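Long-range contacts in probable CoA-transferase alpha subunit (Rhodococcus jostii, PDB 6COJ), which binds a bicyclic CoA thioester and, as the alpha subunit of a CoA-transferase-family enzyme, probably takes part in ring opening during steroid breakdown: residues M34-G39 against T60-V65; D178-H183 against E211-S216. The protein carries 1 engineered substitution. All coordinates share one frame; numbering follows the deposited sequence.

Contact 1 (M34-G39 against T60-V65); sequences MTIGIG and TDLTVV
Strands 35-38 and 62-65 run parallel with a 32° angle between their directions, and four backbone hydrogen bonds alternate across the pair. Thr63 N donates to Met34 O (3.0 Å), whereas Ile36 N meets Thr63 O nearly along its C=O axis at 2.8 Å. The bond from Val65 N to Ile36 O is less regular, with the donor above the carbonyl plane; Ile38 N to Val65 O completes the series. Followed outward, Thr35 begins with CB 4.0 Å from Thr63 O. Its chi1 of -64° sets OG1 beside its own backbone N, where OG1 lies 3.6 Å from Thr63 CB, the two threonines standing side by side and pointing the same way. The other branch, CG2, is anti to the backbone N and comes obliquely to within 4.1 Å of Val65 CG2. A glycine here would lose CB and both branches and would probably loosen the packing against Thr63 and Val65. On the Ile36 and Val64 face the contact is apolar: the side chains of Ile36 and Leu62 cross obliquely, Ile36 CD1 coming within 3.7 Å of Leu62 CD2, and Ile38 CD1 reaches Val64 CG1 at 3.9 Å. The two strands, with helix 48-56 linking them, form a beta-alpha-beta unit of a Rossmann-like parallel sheet, lying between strands 81-86 and 177-184, while Ile38 also packs on Asp71 and Leu75 of helix 70-77.

Contact 2 (D178-H183 against E211-S216); sequences DAALVH and EKRFVS
His183 has CG anti to its backbone N (chi1 -175°), and Ser216 holds OG between its own N and carbonyl carbon (chi1 57°), so that imidazole and hydroxyl meet at the C-terminal end of the pair. Ser216 OG lies at the ring edge, in its plane, 2.7 Å from His183 ND1, and the near-linear hydrogen bond (164°) leaves open which atom donates. At the other ring nitrogen, NE2 bonds to Glu218 OE1; the ring's rotation is thus fixed on two sides, and the carboxylate would probably polarise the imidazole. On the other face of the sheet, the side chains of Val182 and Val215 cross obliquely, with Val182 CG2, also in the crowded position, 3.8 Å from Val215 CG2. On the Leu181 and Phe214 face, Leu181 CD2 approaches Phe214 CB at 4.1 Å, the two side chains lying alongside each other. Five backbone bonds tie the parallel strands: that from Phe214 N to Ala180 O (3.0 Å) runs nearly along the C=O axis, as does that from Ala180 N to Lys212 O (2.9 Å), while Lys212 N sits above the carbonyl plane of Asp178 O. In the central parallel sheet this pair is flanked by strands 35-38 and 244-247; helix 48-56 packs on Leu181 and Ser216 through Leu54 and Leu50, and helix 203-208 touches Val182 on the opposite face through Asp203 and Cys207.

Contacts 1 and 2 are successive steps across one parallel sheet, with centres about 10 Å apart, because strands 35-38 and 177-184 are neighbours in it. The strands are paired directly: Gly37 N lies 2.9 Å from Ala179 O, a probable backbone hydrogen bond. A side chain reinforces the seam: Asp178 OD2 accepts from Thr35 N at 2.8 Å, and beside it Met34 CE packs on Lys212 CE at 3.7 Å. Met34 CA also lies 3.4 Å from Asp178 OD2, so Met34 touches both segments of contact 2. The side chain of Val65 in contact 1 is about 14 Å from the bound CoA thioester, so contact 1 is framework and not pocket wall. The pocket residue Trp41 follows shortly after the end of 34-39.

Contact 1 (M34-G39 against T60-V65)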
ATOM      1  N   MET A  34      13.648  15.288 -19.567  1.00 18.07           N
ATOM      2  CA  MET A  34      13.329  14.669 -18.289  1.00 17.56           C
ATOM      3  C   MET A  34      12.260  13.603 -18.454  1.00 16.55           C
ATOM      4  O   MET A  34      11.436  13.642 -19.376  1.00 18.27           O
ATOM      5  CB  MET A  34      12.803  15.708 -17.304  1.00 18.66           C
ATOM      6  CG  MET A  34      13.882  16.395 -16.526  1.00 17.66           C
ATOM      7  SD  MET A  34      13.129  17.508 -15.338  1.00 19.95           S
ATOM      8  CE  MET A  34      14.581  18.080 -14.459  1.00 28.02           C
ATOM      9  N   THR A  35      12.288  12.640 -17.538  1.00 16.68           N
ATOM     10  CA  THR A  35      11.159  11.752 -17.309  1.00 14.96           C
ATOM     11  C   THR A  35      10.292  12.384 -16.224  1.00 16.51           C
ATOM     12  O   THR A  35      10.766  12.625 -15.105  1.00 16.28           O
ATOM     13  CB  THR A  35      11.667  10.377 -16.883  1.00 15.02           C
ATOM     14  OG1 THR A  35      12.407   9.798 -17.959  1.00 18.28           O
ATOM     15  CG2 THR A  35      10.509   9.462 -16.535  1.00 15.69           C
ATOM     16  N   ILE A  36       9.037  12.686 -16.561  1.00 14.71           N
ATOM     17  CA  ILE A  36       8.130  13.387 -15.661  1.00 13.20           C
ATOM     18  C   ILE A  36       6.887  12.537 -15.446  1.00 14.27           C
ATOM     19  O   ILE A  36       6.257  12.090 -16.413  1.00 16.34           O
ATOM     20  CB  ILE A  36       7.754  14.777 -16.208  1.00 14.35           C
ATOM     21  CG1 ILE A  36       9.022  15.603 -16.426  1.00 16.65           C
ATOM     22  CG2 ILE A  36       6.784  15.491 -15.255  1.00 17.97           C
ATOM     23  CD1 ILE A  36       8.755  17.032 -16.867  1.00 19.70           C
ATOM     24  N   GLY A  37       6.533  12.328 -14.181  1.00 12.72           N
ATOM     25  CA  GLY A  37       5.283  11.676 -13.842  1.00 12.83           C
ATOM     26  C   GLY A  37       4.228  12.739 -13.590  1.00 12.78           C
ATOM     27  O   GLY A  37       4.500  13.761 -12.965  1.00 16.03           O
ATOM     28  N   ILE A  38       3.024  12.497 -14.093  1.00 13.23           N
ATOM     29  CA  ILE A  38       1.918  13.430 -13.912  1.00 13.47           C
ATOM     30  C   ILE A  38       0.809  12.722 -13.150  1.00 13.81           C
ATOM     31  O   ILE A  38       0.361  11.640 -13.555  1.00 14.29           O
ATOM     32  CB  ILE A  38       1.413  13.990 -15.254  1.00 14.07           C
ATOM     33  CG1 ILE A  38       2.572  14.621 -16.023  1.00 15.34           C
ATOM     34  CG2 ILE A  38       0.309  15.005 -14.994  1.00 14.63           C
ATOM     35  CD1 ILE A  38       2.182  15.166 -17.373  1.00 17.55           C
ATOM     36  N   GLY A  39       0.374  13.336 -12.050  1.00 12.74           N
ATOM     37  CA  GLY A  39      -0.595  12.745 -11.146  1.00 13.35           C
ATOM     38  C   GLY A  39      -2.017  12.761 -11.683  1.00 13.39           C
ATOM     39  O   GLY A  39      -2.267  12.914 -12.883  1.00 14.48           O
ATOM     40  N   THR A  60      10.834  20.379 -23.577  1.00 21.08           N
ATOM     41  CA  THR A  60      10.289  19.437 -24.545  1.00 22.26           C
ATOM     42  C   THR A  60      11.080  18.136 -24.450  1.00 23.90           C
ATOM     43  O   THR A  60      11.843  17.931 -23.504  1.00 21.08           O
ATOM     44  CB  THR A  60      10.301  20.075 -25.941  1.00 25.35           C
ATOM     45  OG1 THR A  60       9.538  19.267 -26.847  1.00 26.92           O
ATOM     46  CG2 THR A  60      11.729  20.226 -26.453  1.00 23.86           C
ATOM     47  N   ASP A  61      10.882  17.248 -25.429  1.00 18.87           N
ATOM     48  CA  ASP A  61      11.563  15.951 -25.468  1.00 19.56           C
ATOM     49  C   ASP A  61      11.348  15.173 -24.168  1.00 19.18           C
ATOM     50  O   ASP A  61      12.271  14.574 -23.613  1.00 20.78           O
ATOM     51  CB  ASP A  61      13.050  16.118 -25.801  1.00 21.86           C
ATOM     52  CG  ASP A  61      13.772  14.789 -25.989  1.00 27.67           C
ATOM     53  OD1 ASP A  61      13.179  13.848 -26.560  1.00 29.03           O
ATOM     54  OD2 ASP A  61      14.946  14.698 -25.570  1.00 35.94           O
ATOM     55  N   LEU A  62      10.114  15.177 -23.677  1.00 16.26           N
ATOM     56  CA  LEU A  62       9.807  14.596 -22.377  1.00 16.42           C
ATOM     57  C   LEU A  62       9.455  13.122 -22.509  1.00 17.75           C
ATOM     58  O   LEU A  62       8.889  12.672 -23.508  1.00 17.12           O
ATOM     59  CB  LEU A  62       8.627  15.323 -21.737  1.00 16.79           C
ATOM     60  CG  LEU A  62       8.901  16.786 -21.368  1.00 17.18           C
ATOM     61  CD1 LEU A  62       7.639  17.434 -20.822  1.00 20.82           C
ATOM     62  CD2 LEU A  62      10.047  16.883 -20.363  1.00 19.00           C
ATOM     63  N   THR A  63       9.801  12.368 -21.477  1.00 16.24           N
ATOM     64  CA  THR A  63       9.273  11.030 -21.288  1.00 16.54           C
ATOM     65  C   THR A  63       8.239  11.157 -20.180  1.00 15.93           C
ATOM     66  O   THR A  63       8.568  11.609 -19.081  1.00 17.45           O
ATOM     67  CB  THR A  63      10.400  10.074 -20.894  1.00 15.61           C
ATOM     68  OG1 THR A  63      11.310   9.936 -21.994  1.00 16.73           O
ATOM     69  CG2 THR A  63       9.848   8.700 -20.543  1.00 16.58           C
ATOM     70  N   VAL A  64       6.987  10.824 -20.480  1.00 13.62           N
ATOM     71  CA  VAL A  64       5.872  11.068 -19.565  1.00 13.74           C
ATOM     72  C   VAL A  64       5.368   9.741 -19.016  1.00 14.63           C
ATOM     73  O   VAL A  64       5.149   8.790 -19.778  1.00 15.80           O
ATOM     74  CB  VAL A  64       4.737  11.856 -20.246  1.00 14.32           C
ATOM     75  CG1 VAL A  64       3.608  12.108 -19.254  1.00 15.56           C
ATOM     76  CG2 VAL A  64       5.258  13.176 -20.760  1.00 17.02           C
ATOM     77  N   VAL A  65       5.177   9.686 -17.698  1.00 13.39           N
ATOM     78  CA  VAL A  65       4.599   8.532 -17.007  1.00 13.91           C
ATOM     79  C   VAL A  65       3.282   9.004 -16.410  1.00 13.46           C
ATOM     80  O   VAL A  65       3.274   9.937 -15.599  1.00 13.93           O
ATOM     81  CB  VAL A  65       5.529   8.007 -15.900  1.00 13.61           C
ATOM     82  CG1 VAL A  65       4.886   6.833 -15.185  1.00 13.97           C
ATOM     83  CG2 VAL A  65       6.880   7.605 -16.479  1.00 16.34           C
TER

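Contact 2 (D178-H183 against E211-S216)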
ATOM      1  N   ASP A 178      12.435  11.869 -13.015  1.00 14.87           N
ATOM      2  CA  ASP A 178      13.180  13.083 -12.704  1.00 14.42           C
ATOM      3  C   ASP A 178      12.301  14.065 -11.952  1.00 15.67           C
ATOM      4  O   ASP A 178      12.781  14.776 -11.062  1.00 15.98           O
ATOM      5  CB  ASP A 178      13.725  13.719 -13.982  1.00 15.66           C
ATOM      6  CG  ASP A 178      14.724  12.826 -14.680  1.00 18.18           C
ATOM      7  OD1 ASP A 178      15.669  12.356 -14.009  1.00 23.24           O
ATOM      8  OD2 ASP A 178      14.544  12.569 -15.883  1.00 18.73           O
ATOM      9  N   ALA A 179      11.017  14.129 -12.299  1.00 14.98           N
ATOM     10  CA  ALA A 179      10.120  15.075 -11.652  1.00 14.06           C
ATOM     11  C   ALA A 179       8.715  14.501 -11.596  1.00 14.41           C
ATOM     12  O   ALA A 179       8.344  13.627 -12.386  1.00 16.09           O
ATOM     13  CB  ALA A 179      10.115  16.428 -12.376  1.00 15.40           C
ATOM     14  N   ALA A 180       7.943  14.990 -10.628  1.00 14.32           N
ATOM     15  CA  ALA A 180       6.518  14.696 -10.534  1.00 14.03           C
ATOM     16  C   ALA A 180       5.754  16.006 -10.436  1.00 14.92           C
ATOM     17  O   ALA A 180       6.194  16.945  -9.760  1.00 15.20           O
ATOM     18  CB  ALA A 180       6.190  13.837  -9.298  1.00 14.31           C
ATOM     19  N   LEU A 181       4.614  16.062 -11.124  1.00 13.29           N
ATOM     20  CA  LEU A 181       3.681  17.187 -11.068  1.00 12.80           C
ATOM     21  C   LEU A 181       2.347  16.632 -10.591  1.00 13.89           C
ATOM     22  O   LEU A 181       1.785  15.734 -11.227  1.00 14.12           O
ATOM     23  CB  LEU A 181       3.507  17.821 -12.453  1.00 14.85           C
ATOM     24  CG  LEU A 181       4.779  18.215 -13.201  1.00 14.16           C
ATOM     25  CD1 LEU A 181       4.425  18.675 -14.610  1.00 15.73           C
ATOM     26  CD2 LEU A 181       5.527  19.296 -12.451  1.00 18.70           C
ATOM     27  N   VAL A 182       1.850  17.135  -9.457  1.00 14.36           N
ATOM     28  CA  VAL A 182       0.582  16.674  -8.898  1.00 13.84           C
ATOM     29  C   VAL A 182      -0.207  17.887  -8.423  1.00 13.76           C
ATOM     30  O   VAL A 182       0.360  18.935  -8.112  1.00 14.22           O
ATOM     31  CB  VAL A 182       0.768  15.656  -7.740  1.00 13.06           C
ATOM     32  CG1 VAL A 182       1.558  14.419  -8.211  1.00 13.99           C
ATOM     33  CG2 VAL A 182       1.461  16.308  -6.543  1.00 14.77           C
ATOM     34  N   HIS A 183      -1.532  17.730  -8.361  1.00 13.19           N
ATOM     35  CA  HIS A 183      -2.437  18.772  -7.884  1.00 12.56           C
ATOM     36  C   HIS A 183      -3.303  18.214  -6.767  1.00 13.77           C
ATOM     37  O   HIS A 183      -3.924  17.158  -6.929  1.00 15.14           O
ATOM     38  CB  HIS A 183      -3.361  19.263  -9.002  1.00 14.01           C
ATOM     39  CG  HIS A 183      -4.221  20.412  -8.594  1.00 14.39           C
ATOM     40  ND1 HIS A 183      -3.749  21.707  -8.554  1.00 15.13           N
ATOM     41  CD2 HIS A 183      -5.515  20.469  -8.192  1.00 15.05           C
ATOM     42  CE1 HIS A 183      -4.720  22.515  -8.161  1.00 15.44           C
ATOM     43  NE2 HIS A 183      -5.803  21.790  -7.939  1.00 16.63           N
ATOM     44  N   GLU A 211      12.588  12.655  -8.231  1.00 16.10           N
ATOM     45  CA  GLU A 211      13.655  13.460  -7.643  1.00 17.42           C
ATOM     46  C   GLU A 211      13.169  14.856  -7.261  1.00 17.55           C
ATOM     47  O   GLU A 211      13.416  15.322  -6.144  1.00 19.91           O
ATOM     48  CB  GLU A 211      14.801  13.569  -8.641  1.00 19.74           C
ATOM     49  CG  GLU A 211      16.002  14.349  -8.156  1.00 28.72           C
ATOM     50  CD  GLU A 211      16.788  13.617  -7.087  1.00 74.21           C
ATOM     51  OE1 GLU A 211      17.545  14.284  -6.349  1.00 84.74           O
ATOM     52  OE2 GLU A 211      16.643  12.376  -6.995  1.00 77.31           O
ATOM     53  N   LYS A 212      12.486  15.543  -8.179  1.00 18.51           N
ATOM     54  CA  LYS A 212      11.956  16.887  -7.948  1.00 15.82           C
ATOM     55  C   LYS A 212      10.435  16.826  -7.970  1.00 14.45           C
ATOM     56  O   LYS A 212       9.851  16.293  -8.914  1.00 17.28           O
ATOM     57  CB  LYS A 212      12.410  17.849  -9.050  1.00 17.56           C
ATOM     58  CG  LYS A 212      13.906  18.004  -9.217  1.00 24.97           C
ATOM     59  CD  LYS A 212      14.193  18.887 -10.436  1.00 34.57           C
ATOM     60  CE  LYS A 212      15.624  18.754 -10.927  1.00 40.13           C
ATOM     61  NZ  LYS A 212      16.609  19.118  -9.874  1.00 54.99           N
ATOM     62  N   ARG A 213       9.790  17.368  -6.939  1.00 12.92           N
ATOM     63  CA  ARG A 213       8.363  17.162  -6.738  1.00 12.82           C
ATOM     64  C   ARG A 213       7.665  18.507  -6.603  1.00 14.95           C
ATOM     65  O   ARG A 213       7.986  19.289  -5.702  1.00 16.24           O
ATOM     66  CB  ARG A 213       8.127  16.325  -5.482  1.00 14.57           C
ATOM     67  CG  ARG A 213       8.434  14.838  -5.645  1.00 16.09           C
ATOM     68  CD  ARG A 213       9.916  14.515  -5.559  1.00 17.68           C
ATOM     69  NE  ARG A 213      10.510  14.961  -4.298  1.00 15.82           N
ATOM     70  CZ  ARG A 213      10.499  14.244  -3.179  1.00 19.13           C
ATOM     71  NH1 ARG A 213       9.919  13.054  -3.161  1.00 17.47           N
ATOM     72  NH2 ARG A 213      11.075  14.718  -2.086  1.00 18.50           N
ATOM     73  N   PHE A 214       6.701  18.767  -7.482  1.00 14.39           N
ATOM     74  CA  PHE A 214       5.946  20.013  -7.455  1.00 14.50           C
ATOM     75  C   PHE A 214       4.473  19.697  -7.264  1.00 16.05           C
ATOM     76  O   PHE A 214       3.904  18.903  -8.021  1.00 18.40           O
ATOM     77  CB  PHE A 214       6.208  20.816  -8.729  1.00 15.26           C
ATOM     78  CG  PHE A 214       7.648  21.147  -8.892  1.00 15.93           C
ATOM     79  CD1 PHE A 214       8.226  22.139  -8.125  1.00 18.12           C
ATOM     80  CD2 PHE A 214       8.455  20.369  -9.711  1.00 24.69           C
ATOM     81  CE1 PHE A 214       9.567  22.403  -8.223  1.00 25.31           C
ATOM     82  CE2 PHE A 214       9.804  20.634  -9.820  1.00 24.70           C
ATOM     83  CZ  PHE A 214      10.360  21.651  -9.070  1.00 24.86           C
ATOM     84  N   VAL A 215       3.871  20.287  -6.231  1.00 16.13           N
ATOM     85  CA  VAL A 215       2.448  20.125  -5.947  1.00 14.05           C
ATOM     86  C   VAL A 215       1.783  21.481  -6.105  1.00 15.62           C
ATOM     87  O   VAL A 215       2.204  22.464  -5.481  1.00 16.65           O
ATOM     88  CB  VAL A 215       2.174  19.526  -4.554  1.00 17.41           C
ATOM     89  CG1 VAL A 215       2.768  20.369  -3.440  1.00 21.77           C
ATOM     90  CG2 VAL A 215       0.675  19.349  -4.348  1.00 15.74           C
ATOM     91  N   SER A 216       0.784  21.551  -6.973  1.00 13.55           N
ATOM     92  CA  SER A 216      -0.106  22.697  -6.976  1.00 14.37           C
ATOM     93  C   SER A 216      -1.307  22.366  -6.096  1.00 15.39           C
ATOM     94  O   SER A 216      -1.721  21.209  -6.005  1.00 16.55           O
ATOM     95  CB  SER A 216      -0.509  23.087  -8.407  1.00 15.37           C
ATOM     96  OG  SER A 216      -1.111  22.007  -9.104  1.00 16.44           O
TER